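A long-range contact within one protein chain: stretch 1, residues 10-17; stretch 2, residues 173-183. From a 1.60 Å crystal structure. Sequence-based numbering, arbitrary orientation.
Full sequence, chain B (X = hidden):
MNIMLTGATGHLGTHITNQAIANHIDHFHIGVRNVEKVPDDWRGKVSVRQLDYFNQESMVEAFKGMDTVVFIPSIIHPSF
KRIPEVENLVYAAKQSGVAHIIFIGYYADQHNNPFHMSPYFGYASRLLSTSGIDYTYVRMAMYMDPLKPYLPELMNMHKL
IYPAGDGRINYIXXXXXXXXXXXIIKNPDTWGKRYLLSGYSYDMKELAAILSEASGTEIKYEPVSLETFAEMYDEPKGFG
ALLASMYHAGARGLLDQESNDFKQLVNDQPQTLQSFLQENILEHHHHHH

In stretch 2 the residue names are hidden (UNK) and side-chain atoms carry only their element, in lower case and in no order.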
# COMPACT_ATOMS: atom_id res chain seq x y z
N GLY B 10 12.00 -10.97 18.95
CA GLY B 10 12.56 -9.74 18.40
C GLY B 10 12.54 -8.65 19.46
O GLY B 10 12.04 -8.87 20.56
N HIS B 11 13.07 -7.48 19.14
CA HIS B 11 13.09 -6.39 20.10
C HIS B 11 11.70 -6.04 20.61
O HIS B 11 11.45 -6.05 21.81
CB HIS B 11 13.74 -5.14 19.49
CG HIS B 11 15.21 -5.29 19.26
ND1 HIS B 11 16.09 -5.61 20.26
CD2 HIS B 11 15.95 -5.15 18.13
CE1 HIS B 11 17.32 -5.65 19.77
NE2 HIS B 11 17.26 -5.38 18.48
N LEU B 12 10.78 -5.74 19.69
CA LEU B 12 9.43 -5.40 20.11
C LEU B 12 8.71 -6.61 20.70
O LEU B 12 8.03 -6.50 21.72
CB LEU B 12 8.63 -4.83 18.94
CG LEU B 12 7.15 -4.55 19.23
CD1 LEU B 12 7.01 -3.50 20.32
CD2 LEU B 12 6.47 -4.09 17.96
N GLY B 13 8.87 -7.77 20.07
CA GLY B 13 8.22 -8.97 20.56
C GLY B 13 8.57 -9.34 21.99
O GLY B 13 7.73 -9.84 22.74
N THR B 14 9.82 -9.09 22.37
CA THR B 14 10.27 -9.40 23.72
C THR B 14 9.51 -8.53 24.72
O THR B 14 9.07 -9.01 25.77
CB THR B 14 11.80 -9.18 23.84
OG1 THR B 14 12.47 -10.13 23.01
CG2 THR B 14 12.27 -9.37 25.27
N HIS B 15 9.35 -7.25 24.39
CA HIS B 15 8.60 -6.33 25.25
C HIS B 15 7.17 -6.83 25.43
O HIS B 15 6.68 -6.94 26.56
CB HIS B 15 8.55 -4.93 24.62
CG HIS B 15 9.78 -4.12 24.84
ND1 HIS B 15 10.04 -3.45 26.02
CD2 HIS B 15 10.85 -3.89 24.04
CE1 HIS B 15 11.21 -2.85 25.93
NE2 HIS B 15 11.72 -3.10 24.74
N ILE B 16 6.51 -7.14 24.32
CA ILE B 16 5.14 -7.62 24.36
C ILE B 16 4.99 -8.92 25.15
O ILE B 16 4.05 -9.07 25.94
CB ILE B 16 4.57 -7.84 22.95
CG1 ILE B 16 4.58 -6.51 22.18
CG2 ILE B 16 3.15 -8.38 23.03
CD1 ILE B 16 4.14 -6.63 20.73
N THR B 17 5.92 -9.86 24.95
CA THR B 17 5.85 -11.13 25.65
C THR B 17 6.07 -10.98 27.15
O THR B 17 5.34 -11.56 27.94
CB THR B 17 6.89 -12.13 25.10
OG1 THR B 17 6.70 -12.31 23.69
CG2 THR B 17 6.74 -13.49 25.80
N UNK B 173 8.66 4.87 22.45
CA UNK B 173 9.48 3.75 22.91
C UNK B 173 8.84 2.42 22.56
O UNK B 173 7.62 2.35 22.34
o UNK B 173 8.43 3.54 25.10
c UNK B 173 10.29 5.07 24.92
c UNK B 173 9.69 3.76 24.45
N UNK B 174 9.65 1.37 22.50
CA UNK B 174 9.10 0.05 22.22
C UNK B 174 8.24 -0.33 23.41
O UNK B 174 7.20 -0.96 23.25
n UNK B 174 14.47 -1.53 18.10
c UNK B 174 13.79 -1.68 19.23
n UNK B 174 12.50 -1.99 19.19
n UNK B 174 14.39 -1.49 20.40
c UNK B 174 11.65 -2.15 20.36
c UNK B 174 11.05 -0.82 20.79
c UNK B 174 10.21 -0.99 22.04
N UNK B 175 8.68 0.05 24.61
CA UNK B 175 7.91 -0.26 25.80
C UNK B 175 6.48 0.28 25.68
O UNK B 175 5.52 -0.43 26.00
c UNK B 175 8.57 0.34 27.04
n UNK B 175 7.34 1.20 28.94
c UNK B 175 7.76 0.12 28.31
o UNK B 175 7.50 -1.02 28.70
N UNK B 176 6.34 1.52 25.22
CA UNK B 176 5.01 2.11 25.07
C UNK B 176 4.20 1.46 23.95
O UNK B 176 2.97 1.33 24.07
c UNK B 176 5.45 4.38 26.13
o UNK B 176 5.25 3.82 27.23
c UNK B 176 5.11 3.62 24.85
o UNK B 176 5.89 5.54 26.04
N UNK B 177 4.86 1.06 22.87
CA UNK B 177 4.14 0.41 21.78
C UNK B 177 3.59 -0.89 22.36
O UNK B 177 2.42 -1.22 22.17
c UNK B 177 5.46 1.39 19.90
c UNK B 177 4.39 -0.89 19.63
c UNK B 177 5.07 0.09 20.60
c UNK B 177 6.56 1.22 18.88
N UNK B 178 4.44 -1.61 23.09
CA UNK B 178 4.02 -2.86 23.69
C UNK B 178 2.86 -2.66 24.66
O UNK B 178 1.94 -3.48 24.71
c UNK B 178 5.20 -3.53 24.40
N UNK B 179 2.88 -1.58 25.44
CA UNK B 179 1.78 -1.35 26.38
C UNK B 179 0.47 -1.15 25.63
O UNK B 179 -0.58 -1.65 26.05
c UNK B 179 2.07 -0.13 27.27
n UNK B 179 1.45 2.89 31.21
c UNK B 179 3.59 0.99 28.92
n UNK B 179 3.34 3.53 30.10
n UNK B 179 2.53 1.40 29.84
c UNK B 179 2.44 2.61 30.38
c UNK B 179 3.26 -0.31 28.20
N UNK B 180 0.53 -0.44 24.51
CA UNK B 180 -0.67 -0.22 23.72
C UNK B 180 -1.18 -1.52 23.12
O UNK B 180 -2.39 -1.78 23.10
N UNK B 181 -0.27 -2.34 22.61
CA UNK B 181 -0.64 -3.62 22.01
C UNK B 181 -1.27 -4.54 23.07
O UNK B 181 -2.27 -5.20 22.80
c UNK B 181 0.58 -4.30 21.35
c UNK B 181 1.05 -3.46 20.16
c UNK B 181 0.23 -5.70 20.88
N UNK B 182 -0.67 -4.58 24.25
CA UNK B 182 -1.17 -5.40 25.36
C UNK B 182 -2.58 -4.95 25.75
O UNK B 182 -3.46 -5.77 25.98
c UNK B 182 -0.94 -5.84 27.84
c UNK B 182 -0.24 -5.30 26.59
c UNK B 182 0.93 -7.56 26.17
c UNK B 182 1.08 -6.05 26.32
N UNK B 183 -2.78 -3.64 25.80
CA UNK B 183 -4.09 -3.10 26.16
C UNK B 183 -5.14 -3.55 25.15
O UNK B 183 -6.27 -3.85 25.51
c UNK B 183 -4.03 -1.57 26.22
O HOH W 1 13.68 -2.06 23.05
O HOH W 2 8.46 -3.35 28.14

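Position 173 carries three side-chain atoms, a first carbon bearing one oxygen and one carbon, and nothing of stretch 1 is in reach. Branching at CB with a hydroxyl identifies Thr173. Its OG1 accepts from the backbone N of position 176 at 2.9 Å (N-H...acceptor angle 156°), the capping bond that starts the helix.

Position 174 has three carbons, a nitrogen, then a carbon holding two more nitrogens, and it touches His11, Leu12 and His15. That planar end is a guanidinium, hence Arg174. CB of His11 lies over one guanidinium face, 3.4 Å from Arg174 NE, while CB of Arg174 lies 3.6 Å from His15 CD2.

Position 175 shows two carbons, the second bearing one oxygen and one nitrogen, beside the His15 ring: a short amide, Asn175. Its CA is 3.8 Å from His15 ND1, and its backbone N, with the carbonyl C of Arg174, covers one face of the His15 ring.

Position 176 has two carbons, the second with two oxygens, a carboxylate out of reach of stretch 1. This is Asp176.

Position 177 has four carbons forked at the first, one arm two carbons long, and a carbon of the fork packs on the Leu12 side chain, which defines Ile177. Its CG2 packs 3.8 Å from Leu12 CD1.

At position 178 a single carbon ends the side chain, touching His15 and Ile16, so it is Ala178. CB meets His15 CB at 3.6 Å and Ile16 CG1 at 3.8 Å; the small residue matches the close backbone approach, 4.9 Å between CA of Ile16 and CA of Ala178.

Position 179 again has three carbons, a nitrogen, and a carbon carrying two more nitrogens, and its CA-to-CB bond points away from stretch 1: Arg179. Its NH1 forms a salt bridge with Asp176 OD1 at 3.5 Å, including a weak hydrogen bond.

Position 180 has no side-chain atoms and is Gly180.

Position 181 has three carbons, one carrying the other two, and touches Ile16: Val181. CG1 lies 4.0 Å from Ile16 CD1.

Position 182 again has four carbons with one longer arm, whose end meets Ile16: Ile182. Its CD1 reaches Ile16 O at 3.5 Å and Ile16 CG2 at 3.9 Å.

Position 183 has one carbon, far from stretch 1: Ala183.

The helix axes approach to 8.6 Å at 52°, burying 488 Å² in total. No direct hydrogen bond crosses; the contact is packing, with Leu12 and Ile16 against Ile177, Ala178, Val181 and Ile182, and His11, Leu12 and His15 against Arg174. On the polar side of the contact, two waters bridge His15 to stretch 2: one lies 2.8 Å from both His15 NE2 and Arg174 NH1, accepting from the latter, and another lies 2.6 Å from both His15 ND1 and Asn175 OD1, donating to the latter. Arg174 NE, buried here, finds no polar partner.

Stretch 2 173-183: TRNDIARGVIA
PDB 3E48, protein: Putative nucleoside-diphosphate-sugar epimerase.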